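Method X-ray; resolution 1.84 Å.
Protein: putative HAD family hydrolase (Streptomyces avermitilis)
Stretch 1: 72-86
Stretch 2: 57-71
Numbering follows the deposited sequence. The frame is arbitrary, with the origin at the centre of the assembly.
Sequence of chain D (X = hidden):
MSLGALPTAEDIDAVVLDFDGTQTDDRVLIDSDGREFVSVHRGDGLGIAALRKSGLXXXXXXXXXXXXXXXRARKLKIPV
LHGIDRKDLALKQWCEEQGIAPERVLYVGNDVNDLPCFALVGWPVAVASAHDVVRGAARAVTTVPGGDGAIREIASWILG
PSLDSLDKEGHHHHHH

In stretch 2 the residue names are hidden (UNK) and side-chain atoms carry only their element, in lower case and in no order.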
ATOM      1  N   ARG D  72      28.739  11.576  -1.196  1.00 17.92           N
ATOM      2  CA  ARG D  72      28.253  10.283  -1.688  1.00 16.95           C
ATOM      3  C   ARG D  72      29.196   9.732  -2.755  1.00 16.78           C
ATOM      4  O   ARG D  72      29.567   8.555  -2.724  1.00 15.27           O
ATOM      5  CB  ARG D  72      26.839  10.419  -2.263  1.00 16.24           C
ATOM      6  CG  ARG D  72      26.235   9.107  -2.752  1.00 13.29           C
ATOM      7  CD  ARG D  72      26.202   8.073  -1.622  1.00 15.24           C
ATOM      8  NE  ARG D  72      25.472   6.872  -2.014  1.00 13.93           N
ATOM      9  CZ  ARG D  72      25.568   5.698  -1.402  1.00 14.56           C
ATOM     10  NH1 ARG D  72      26.342   5.545  -0.330  1.00 13.15           N
ATOM     11  NH2 ARG D  72      24.868   4.679  -1.867  1.00 13.56           N
ATOM     12  N   ALA D  73      29.593  10.602  -3.687  1.00 17.32           N
ATOM     13  CA  ALA D  73      30.471  10.210  -4.779  1.00 17.62           C
ATOM     14  C   ALA D  73      31.808   9.690  -4.224  1.00 18.43           C
ATOM     15  O   ALA D  73      32.355   8.712  -4.738  1.00 18.32           O
ATOM     16  CB  ALA D  73      30.687  11.376  -5.732  1.00 17.38           C
ATOM     17  N   ARG D  74      32.291  10.335  -3.160  1.00 19.34           N
ATOM     18  CA  ARG D  74      33.538   9.953  -2.479  1.00 21.19           C
ATOM     19  C   ARG D  74      33.446   8.534  -1.913  1.00 21.34           C
ATOM     20  O   ARG D  74      34.318   7.704  -2.162  1.00 20.92           O
ATOM     21  CB  ARG D  74      33.857  10.956  -1.362  1.00 22.76           C
ATOM     22  CG  ARG D  74      35.329  11.057  -0.983  1.00 42.06           C
ATOM     23  CD  ARG D  74      35.649  12.382  -0.272  1.00 25.06           C
ATOM     24  NE  ARG D  74      34.984  12.512   1.031  1.00 42.39           N
ATOM     25  CZ  ARG D  74      34.028  13.398   1.317  1.00 25.90           C
ATOM     26  NH1 ARG D  74      33.489  13.425   2.531  1.00 42.44           N
ATOM     27  NH2 ARG D  74      33.602  14.262   0.398  1.00 42.52           N
ATOM     28  N   LYS D  75      32.369   8.261  -1.174  1.00 21.38           N
ATOM     29  CA  LYS D  75      32.142   6.943  -0.596  1.00 21.89           C
ATOM     30  C   LYS D  75      32.018   5.860  -1.678  1.00 20.74           C
ATOM     31  O   LYS D  75      32.513   4.750  -1.502  1.00 20.43           O
ATOM     32  CB  LYS D  75      30.939   6.982   0.370  1.00 23.33           C
ATOM     33  CG  LYS D  75      29.775   6.038   0.064  1.00 44.69           C
ATOM     34  CD  LYS D  75      30.027   4.588   0.453  1.00 25.22           C
ATOM     35  CE  LYS D  75      29.727   4.308   1.910  1.00 44.95           C
ATOM     36  NZ  LYS D  75      29.766   2.845   2.132  1.00 26.07           N
ATOM     37  N   LEU D  76      31.381   6.202  -2.797  1.00 19.83           N
ATOM     38  CA  LEU D  76      31.206   5.271  -3.909  1.00 19.61           C
ATOM     39  C   LEU D  76      32.458   5.137  -4.797  1.00 19.83           C
ATOM     40  O   LEU D  76      32.498   4.278  -5.680  1.00 19.52           O
ATOM     41  CB  LEU D  76      30.007   5.695  -4.771  1.00 19.51           C
ATOM     42  CG  LEU D  76      28.611   5.682  -4.136  1.00 19.01           C
ATOM     43  CD1 LEU D  76      27.592   6.266  -5.110  1.00 19.87           C
ATOM     44  CD2 LEU D  76      28.218   4.279  -3.701  1.00 19.93           C
ATOM     45  N   LYS D  77      33.460   5.987  -4.571  1.00 20.58           N
ATOM     46  CA  LYS D  77      34.683   6.012  -5.402  1.00 21.84           C
ATOM     47  C   LYS D  77      34.404   6.295  -6.889  1.00 21.67           C
ATOM     48  O   LYS D  77      35.013   5.686  -7.778  1.00 22.01           O
ATOM     49  CB  LYS D  77      35.491   4.703  -5.266  1.00 23.24           C
ATOM     50  CG  LYS D  77      35.935   4.334  -3.863  1.00 36.00           C
ATOM     51  CD  LYS D  77      36.577   2.948  -3.885  1.00 25.56           C
ATOM     52  CE  LYS D  77      37.454   2.696  -2.665  1.00 36.32           C
ATOM     53  NZ  LYS D  77      36.668   2.145  -1.526  1.00 26.89           N
ATOM     54  N   ILE D  78      33.469   7.205  -7.154  1.00 21.22           N
ATOM     55  CA  ILE D  78      33.158   7.610  -8.530  1.00 20.74           C
ATOM     56  C   ILE D  78      33.191   9.135  -8.676  1.00 19.27           C
ATOM     57  O   ILE D  78      32.886   9.857  -7.719  1.00 17.96           O
ATOM     58  CB  ILE D  78      31.806   7.015  -9.062  1.00 21.29           C
ATOM     59  CG1 ILE D  78      30.612   7.496  -8.237  1.00 23.42           C
ATOM     60  CG2 ILE D  78      31.866   5.481  -9.144  1.00 23.32           C
ATOM     61  CD1 ILE D  78      29.262   7.061  -8.819  1.00 21.90           C
ATOM     62  N   PRO D  79      33.580   9.631  -9.871  1.00 19.56           N
ATOM     63  CA  PRO D  79      33.720  11.076 -10.033  1.00 19.78           C
ATOM     64  C   PRO D  79      32.382  11.814  -9.996  1.00 19.74           C
ATOM     65  O   PRO D  79      31.329  11.233 -10.278  1.00 19.17           O
ATOM     66  CB  PRO D  79      34.378  11.231 -11.416  1.00 19.94           C
ATOM     67  CG  PRO D  79      34.847   9.873 -11.804  1.00 23.26           C
ATOM     68  CD  PRO D  79      33.973   8.899 -11.089  1.00 19.84           C
ATOM     69  N   VAL D  80      32.449  13.081  -9.612  1.00 19.71           N
ATOM     70  CA  VAL D  80      31.306  13.963  -9.638  1.00 20.40           C
ATOM     71  C   VAL D  80      31.546  15.116 -10.619  1.00 20.96           C
ATOM     72  O   VAL D  80      32.671  15.592 -10.781  1.00 19.69           O
ATOM     73  CB  VAL D  80      30.954  14.476  -8.206  1.00 20.86           C
ATOM     74  CG1 VAL D  80      32.044  15.403  -7.649  1.00 29.52           C
ATOM     75  CG2 VAL D  80      29.594  15.162  -8.194  1.00 29.53           C
ATOM     76  N   LEU D  81      30.475  15.525 -11.289  1.00 22.82           N
ATOM     77  CA  LEU D  81      30.459  16.725 -12.099  1.00 25.70           C
ATOM     78  C   LEU D  81      29.211  17.469 -11.634  1.00 28.54           C
ATOM     79  O   LEU D  81      28.105  17.170 -12.073  1.00 27.96           O
ATOM     80  CB  LEU D  81      30.389  16.339 -13.583  1.00 25.80           C
ATOM     81  CG  LEU D  81      30.671  17.300 -14.743  1.00 24.43           C
ATOM     82  CD1 LEU D  81      32.085  17.877 -14.706  1.00 26.21           C
ATOM     83  CD2 LEU D  81      30.418  16.574 -16.066  1.00 26.22           C
ATOM     84  N   HIS D  82      29.379  18.398 -10.693  1.00 31.78           N
ATOM     85  CA  HIS D  82      28.223  19.080 -10.097  1.00 34.89           C
ATOM     86  C   HIS D  82      28.418  20.588  -9.889  1.00 36.45           C
ATOM     87  O   HIS D  82      29.529  21.106 -10.034  1.00 36.38           O
ATOM     88  CB  HIS D  82      27.777  18.382  -8.799  1.00 36.29           C
ATOM     89  CG  HIS D  82      28.431  18.916  -7.564  1.00 38.43           C
ATOM     90  ND1 HIS D  82      27.732  19.592  -6.585  1.00 37.42           N
ATOM     91  CD2 HIS D  82      29.722  18.884  -7.152  1.00 37.40           C
ATOM     92  CE1 HIS D  82      28.562  19.948  -5.621  1.00 38.25           C
ATOM     93  NE2 HIS D  82      29.775  19.531  -5.940  1.00 38.21           N
ATOM     94  N   GLY D  83      27.323  21.274  -9.547  1.00 37.85           N
ATOM     95  CA  GLY D  83      27.289  22.741  -9.482  1.00 38.75           C
ATOM     96  C   GLY D  83      27.303  23.359 -10.874  1.00 39.62           C
ATOM     97  O   GLY D  83      27.791  24.476 -11.060  1.00 40.05           O
ATOM     98  N   ILE D  84      26.742  22.630 -11.841  1.00 40.11           N
ATOM     99  CA  ILE D  84      26.879  22.932 -13.270  1.00 40.30           C
ATOM    100  C   ILE D  84      25.749  23.823 -13.779  1.00 40.92           C
ATOM    101  O   ILE D  84      24.574  23.573 -13.480  1.00 41.66           O
ATOM    102  CB  ILE D  84      26.896  21.615 -14.122  1.00 39.98           C
ATOM    103  CG1 ILE D  84      27.980  20.634 -13.643  1.00 37.92           C
ATOM    104  CG2 ILE D  84      27.011  21.921 -15.619  1.00 37.97           C
ATOM    105  CD1 ILE D  84      29.421  21.031 -13.960  1.00 39.47           C
ATOM    106  N   ASP D  85      26.112  24.851 -14.551  1.00 40.67           N
ATOM    107  CA  ASP D  85      25.135  25.691 -15.260  1.00 40.31           C
ATOM    108  C   ASP D  85      24.204  24.830 -16.132  1.00 38.64           C
ATOM    109  O   ASP D  85      23.018  24.668 -15.808  1.00 39.16           O
ATOM    110  CB  ASP D  85      25.851  26.758 -16.105  1.00 41.26           C
ATOM    111  CG  ASP D  85      24.884  27.658 -16.889  1.00 54.94           C
ATOM    112  OD1 ASP D  85      23.713  27.827 -16.471  1.00 42.02           O
ATOM    113  OD2 ASP D  85      25.306  28.212 -17.930  1.00 41.88           O
ATOM    114  N   ARG D  86      24.745  24.279 -17.220  1.00 35.92           N
ATOM    115  CA  ARG D  86      23.959  23.439 -18.125  1.00 33.06           C
ATOM    116  C   ARG D  86      24.409  21.982 -18.150  1.00 29.67           C
ATOM    117  O   ARG D  86      25.467  21.634 -18.680  1.00 28.86           O
ATOM    118  CB  ARG D  86      23.898  24.039 -19.525  1.00 33.61           C
ATOM    119  CG  ARG D  86      22.766  25.042 -19.672  1.00 37.28           C
ATOM    120  CD  ARG D  86      22.479  25.346 -21.115  1.00 34.21           C
ATOM    121  NE  ARG D  86      22.159  24.147 -21.888  1.00 37.33           N
ATOM    122  CZ  ARG D  86      22.164  24.100 -23.218  1.00 34.49           C
ATOM    123  NH1 ARG D  86      22.478  25.181 -23.918  1.00 37.44           N
ATOM    124  NH2 ARG D  86      21.866  22.972 -23.847  1.00 37.43           N
ATOM    125  N   UNK D  57      32.514   3.084 -17.167  1.00 18.04           N
ATOM    126  CA  UNK D  57      32.884   4.428 -16.736  1.00 19.48           C
ATOM    127  C   UNK D  57      31.696   5.099 -16.031  1.00 20.97           C
ATOM    128  O   UNK D  57      30.617   5.231 -16.613  1.00 21.08           O
ATOM    129  c   UNK D  57      33.389   5.277 -17.921  1.00 19.79           C
ATOM    130  o   UNK D  57      34.418   4.559 -18.618  1.00 20.76           O
ATOM    131  c   UNK D  57      33.945   6.602 -17.427  1.00 21.20           C
ATOM    132  N   UNK D  58      31.907   5.502 -14.778  1.00 22.02           N
ATOM    133  CA  UNK D  58      30.841   6.016 -13.912  1.00 24.08           C
ATOM    134  C   UNK D  58      30.935   7.522 -13.728  1.00 22.69           C
ATOM    135  O   UNK D  58      32.016   8.110 -13.869  1.00 22.69           O
ATOM    136  c   UNK D  58      31.169   3.870 -12.511  1.00 24.09           C
ATOM    137  c   UNK D  58      30.900   5.365 -12.526  1.00 27.22           C
ATOM    138 se   UNK D  58      29.653   2.832 -13.178  1.00 32.53          SE
ATOM    139  c   UNK D  58      28.240   3.390 -11.954  1.00 23.43           C
ATOM    140  N   UNK D  59      29.802   8.139 -13.393  1.00 20.37           N
ATOM    141  CA  UNK D  59      29.749   9.576 -13.145  1.00 18.48           C
ATOM    142  C   UNK D  59      28.452   9.959 -12.467  1.00 17.70           C
ATOM    143  O   UNK D  59      27.386   9.506 -12.873  1.00 17.24           O
ATOM    144  c   UNK D  59      29.738  12.553 -15.699  1.00 17.94           C
ATOM    145  c   UNK D  59      29.871  10.360 -14.455  1.00 17.88           C
ATOM    146  c   UNK D  59      29.922  11.893 -14.344  1.00 17.20           C
ATOM    147  c   UNK D  59      31.205  12.364 -13.677  1.00 17.62           C
ATOM    148  N   UNK D  60      28.554  10.803 -11.443  1.00 17.02           N
ATOM    149  CA  UNK D  60      27.396  11.488 -10.888  1.00 16.71           C
ATOM    150  C   UNK D  60      27.389  12.927 -11.388  1.00 17.80           C
ATOM    151  O   UNK D  60      28.385  13.649 -11.254  1.00 17.44           O
ATOM    152  c   UNK D  60      27.398  11.453  -9.349  1.00 16.14           C
ATOM    153  c   UNK D  60      27.190  10.012  -8.872  1.00 15.13           C
ATOM    154  c   UNK D  60      27.416   9.800  -7.390  1.00 16.23           C
ATOM    155  c   UNK D  60      26.325  12.374  -8.799  1.00 15.15           C
ATOM    156  N   UNK D  61      26.256  13.325 -11.961  1.00 19.37           N
ATOM    157  CA  UNK D  61      26.077  14.638 -12.564  1.00 21.52           C
ATOM    158  C   UNK D  61      24.956  15.383 -11.844  1.00 24.50           C
ATOM    159  O   UNK D  61      23.853  14.860 -11.721  1.00 24.21           O
ATOM    160  c   UNK D  61      25.569  15.681 -14.955  1.00 22.78           C
ATOM    161  c   UNK D  61      26.894  16.418 -15.099  1.00 20.80           C
ATOM    162  c   UNK D  61      25.075  15.239 -16.315  1.00 21.08           C
ATOM    163  c   UNK D  61      25.730  14.462 -14.046  1.00 20.91           C
ATOM    164  N   UNK D  62      25.237  16.597 -11.367  1.00 27.77           N
ATOM    165  CA  UNK D  62      24.219  17.397 -10.670  1.00 30.83           C
ATOM    166  C   UNK D  62      24.360  18.909 -10.882  1.00 33.32           C
ATOM    167  O   UNK D  62      25.460  19.419 -11.081  1.00 33.38           O
ATOM    168  c   UNK D  62      24.188  17.060  -9.172  1.00 31.27           C
ATOM    169  o   UNK D  62      23.033  17.604  -8.553  1.00 27.11           O
ATOM    170  N   UNK D  63      23.223  19.606 -10.839  1.00 35.65           N
ATOM    171  CA  UNK D  63      23.148  21.055 -11.047  1.00 37.84           C
ATOM    172  C   UNK D  63      23.535  21.852  -9.798  1.00 39.67           C
ATOM    173  O   UNK D  63      24.053  22.965  -9.906  1.00 40.10           O
ATOM    174  c   UNK D  63      21.680  22.931 -11.990  1.00 47.87           C
ATOM    175  c   UNK D  63      21.711  21.486 -11.497  1.00 37.99           C
ATOM    176  o   UNK D  63      21.248  20.631 -12.547  1.00 47.94           O
ATOM    177  N   UNK D  64      23.292  21.287  -8.618  1.00 41.19           N
ATOM    178  CA  UNK D  64      23.351  22.076  -7.385  1.00 42.61           C
ATOM    179  C   UNK D  64      24.674  22.017  -6.612  1.00 42.84           C
ATOM    180  O   UNK D  64      25.402  21.021  -6.670  1.00 43.08           O
ATOM    181  o   UNK D  64      19.935  21.731  -4.534  1.00 58.21           O
ATOM    182  c   UNK D  64      21.550  22.936  -5.799  1.00 58.13           C
ATOM    183  c   UNK D  64      22.175  21.720  -6.475  1.00 43.38           C
ATOM    184  c   UNK D  64      20.132  22.679  -5.326  1.00 44.33           C
ATOM    185  o   UNK D  64      19.218  23.420  -5.753  1.00 58.23           O
ATOM    186  N   UNK D  65      24.960  23.097  -5.882  1.00 42.58           N
ATOM    187  CA  UNK D  65      26.215  23.251  -5.140  1.00 42.28           C
ATOM    188  C   UNK D  65      26.322  22.380  -3.892  1.00 41.26           C
ATOM    189  O   UNK D  65      27.434  22.125  -3.419  1.00 41.18           O
ATOM    190  c   UNK D  65      26.445  24.721  -4.759  1.00 42.91           C
ATOM    191  c   UNK D  65      27.148  25.557  -5.834  1.00 54.18           C
ATOM    192  c   UNK D  65      26.260  25.876  -7.032  1.00 43.48           C
ATOM    193  o   UNK D  65      25.032  25.803  -6.951  1.00 54.32           O
ATOM    194  n   UNK D  65      26.883  26.238  -8.150  1.00 54.13           N
ATOM    195  N   UNK D  66      25.177  21.936  -3.365  1.00 40.26           N
ATOM    196  CA  UNK D  66      25.121  21.111  -2.151  1.00 39.31           C
ATOM    197  C   UNK D  66      26.193  20.013  -2.135  1.00 37.38           C
ATOM    198  O   UNK D  66      26.183  19.122  -2.984  1.00 37.91           O
ATOM    199  n   UNK D  66      22.605  18.817  -0.628  1.00 41.08           N
ATOM    200  c   UNK D  66      23.543  19.764  -0.644  1.00 50.81           C
ATOM    201  o   UNK D  66      24.226  20.039   0.349  1.00 41.00           O
ATOM    202  c   UNK D  66      23.715  20.517  -1.970  1.00 40.27           C
ATOM    203  N   UNK D  67      27.128  20.082  -1.169  1.00 35.06           N
ATOM    204  CA  UNK D  67      28.284  19.188  -1.176  1.00 33.33           C
ATOM    205  C   UNK D  67      27.964  17.734  -0.819  1.00 31.02           C
ATOM    206  O   UNK D  67      28.841  16.877  -0.940  1.00 30.54           O
ATOM    207  c   UNK D  67      29.211  19.800  -0.115  1.00 33.92           C
ATOM    208  c   UNK D  67      27.224  21.078  -0.089  1.00 34.69           C
ATOM    209  c   UNK D  67      28.691  21.179   0.125  1.00 43.18           C
ATOM    210  N   UNK D  68      26.730  17.460  -0.389  1.00 28.93           N
ATOM    211  CA  UNK D  68      26.337  16.098  -0.016  1.00 27.07           C
ATOM    212  C   UNK D  68      26.560  15.131  -1.185  1.00 25.66           C
ATOM    213  O   UNK D  68      26.959  13.981  -0.978  1.00 25.71           O
ATOM    214  c   UNK D  68      24.564  14.594   0.929  1.00 26.62           C
ATOM    215  c   UNK D  68      24.869  16.008   0.488  1.00 27.09           C
ATOM    216  c   UNK D  68      24.631  16.957   1.658  1.00 27.25           C
ATOM    217  N   UNK D  69      26.318  15.604  -2.408  1.00 24.27           N
ATOM    218  CA  UNK D  69      26.510  14.774  -3.601  1.00 23.72           C
ATOM    219  C   UNK D  69      27.961  14.283  -3.729  1.00 22.84           C
ATOM    220  O   UNK D  69      28.206  13.115  -4.033  1.00 22.25           O
ATOM    221  c   UNK D  69      26.022  15.485  -4.907  1.00 23.67           C
ATOM    222  c   UNK D  69      26.027  14.527  -6.081  1.00 26.65           C
ATOM    223  c   UNK D  69      26.856  16.704  -5.227  1.00 26.88           C
ATOM    224  N   UNK D  70      28.918  15.182  -3.490  1.00 22.39           N
ATOM    225  CA  UNK D  70      30.326  14.829  -3.565  1.00 21.68           C
ATOM    226  C   UNK D  70      30.706  13.843  -2.469  1.00 20.90           C
ATOM    227  O   UNK D  70      31.551  12.974  -2.680  1.00 20.89           O
ATOM    228  c   UNK D  70      31.182  16.066  -3.473  1.00 21.90           C
ATOM    229  N   UNK D  71      30.090  14.001  -1.299  1.00 19.94           N
ATOM    230  CA  UNK D  71      30.326  13.113  -0.171  1.00 19.57           C
ATOM    231  C   UNK D  71      29.884  11.694  -0.523  1.00 18.67           C
ATOM    232  O   UNK D  71      30.580  10.735  -0.211  1.00 18.72           O
ATOM    233  c   UNK D  71      29.592  13.621   1.074  1.00 19.73           C
TER

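Position 57 opens the strand. Its first side-chain carbon carries one oxygen and one carbon, and nothing reaches stretch 1. Thr 57.

Position 58 has two carbons, a selenium and a last carbon, unbranched. Its CB lies 3.5 Å from CG2 of Ile 78. Selenium marks selenomethionine, Met 58 in sequence.

Position 59 has four carbons, forked at the second. One fork end lies 4.1 Å from CB of Pro 79 and also approaches Leu 81. Leu 59.

Position 60 has four carbons, forked at the first, one arm two carbons long. The end of that arm is 3.6 Å from CD1 of Ile 78 and also meets Ala 73 and Leu 76. Ile 60.

Position 61 has four carbons forked at the second. A fork end sits 3.7 Å from CD2 of Leu 81. Leu 61.

Position 62 has one carbon and one oxygen. Its CB is 3.8 Å from CB of His 82. Ser 62.

Position 63 has a carbon bearing one oxygen and one carbon. That terminal carbon lies 3.3 Å from O of Ile 84. Thr 63.

Position 64 has three carbons, the third with two oxygens. Its CA-to-CB bond points away, but the backbone O accepts a hydrogen bond from ND1 of His 82 at 2.7 Å. Glu 64.

Position 65 has three carbons, the third with one oxygen and one nitrogen. The nitrogen is 3.5 Å from O of Gly 83. Gln 65.

Position 66 is one carbon shorter, with the same ending. Its CA-to-CB bond points away. Asn 66.

Position 67 has three carbons closing a ring onto the backbone N. It makes no contact with stretch 1. Pro 67.

Position 68 has three carbons, forked at the first. Its backbone O accepts a hydrogen bond from N of Arg 72 at 3.0 Å. Val 68.

Position 69 has the same fork. One branch carbon lies over a face of the His 82 ring, and both branches come near CG2 of Val 80. Val 69.

Position 70 has one carbon. Its CB is 4.3 Å from CG1 of Val 80. Ala 70.

Position 71 also has one carbon. Its backbone O accepts a hydrogen bond from N of Lys 75 at 3.2 Å. Ala 71.

The contact joins parallel strands and continues one helix. Ile 60 N hydrogen-bonds to Pro 79 O (3.0 Å), Leu 81 N to Ile 60 O (2.8 Å), and Ser 62 N to Leu 81 O (3.0 Å). Apolar packing around Ile 60 ties strand to helix, and His 82 fastens the intervening loop.

Stretch 2 (57-71) TMLILSTEQNPVVAA
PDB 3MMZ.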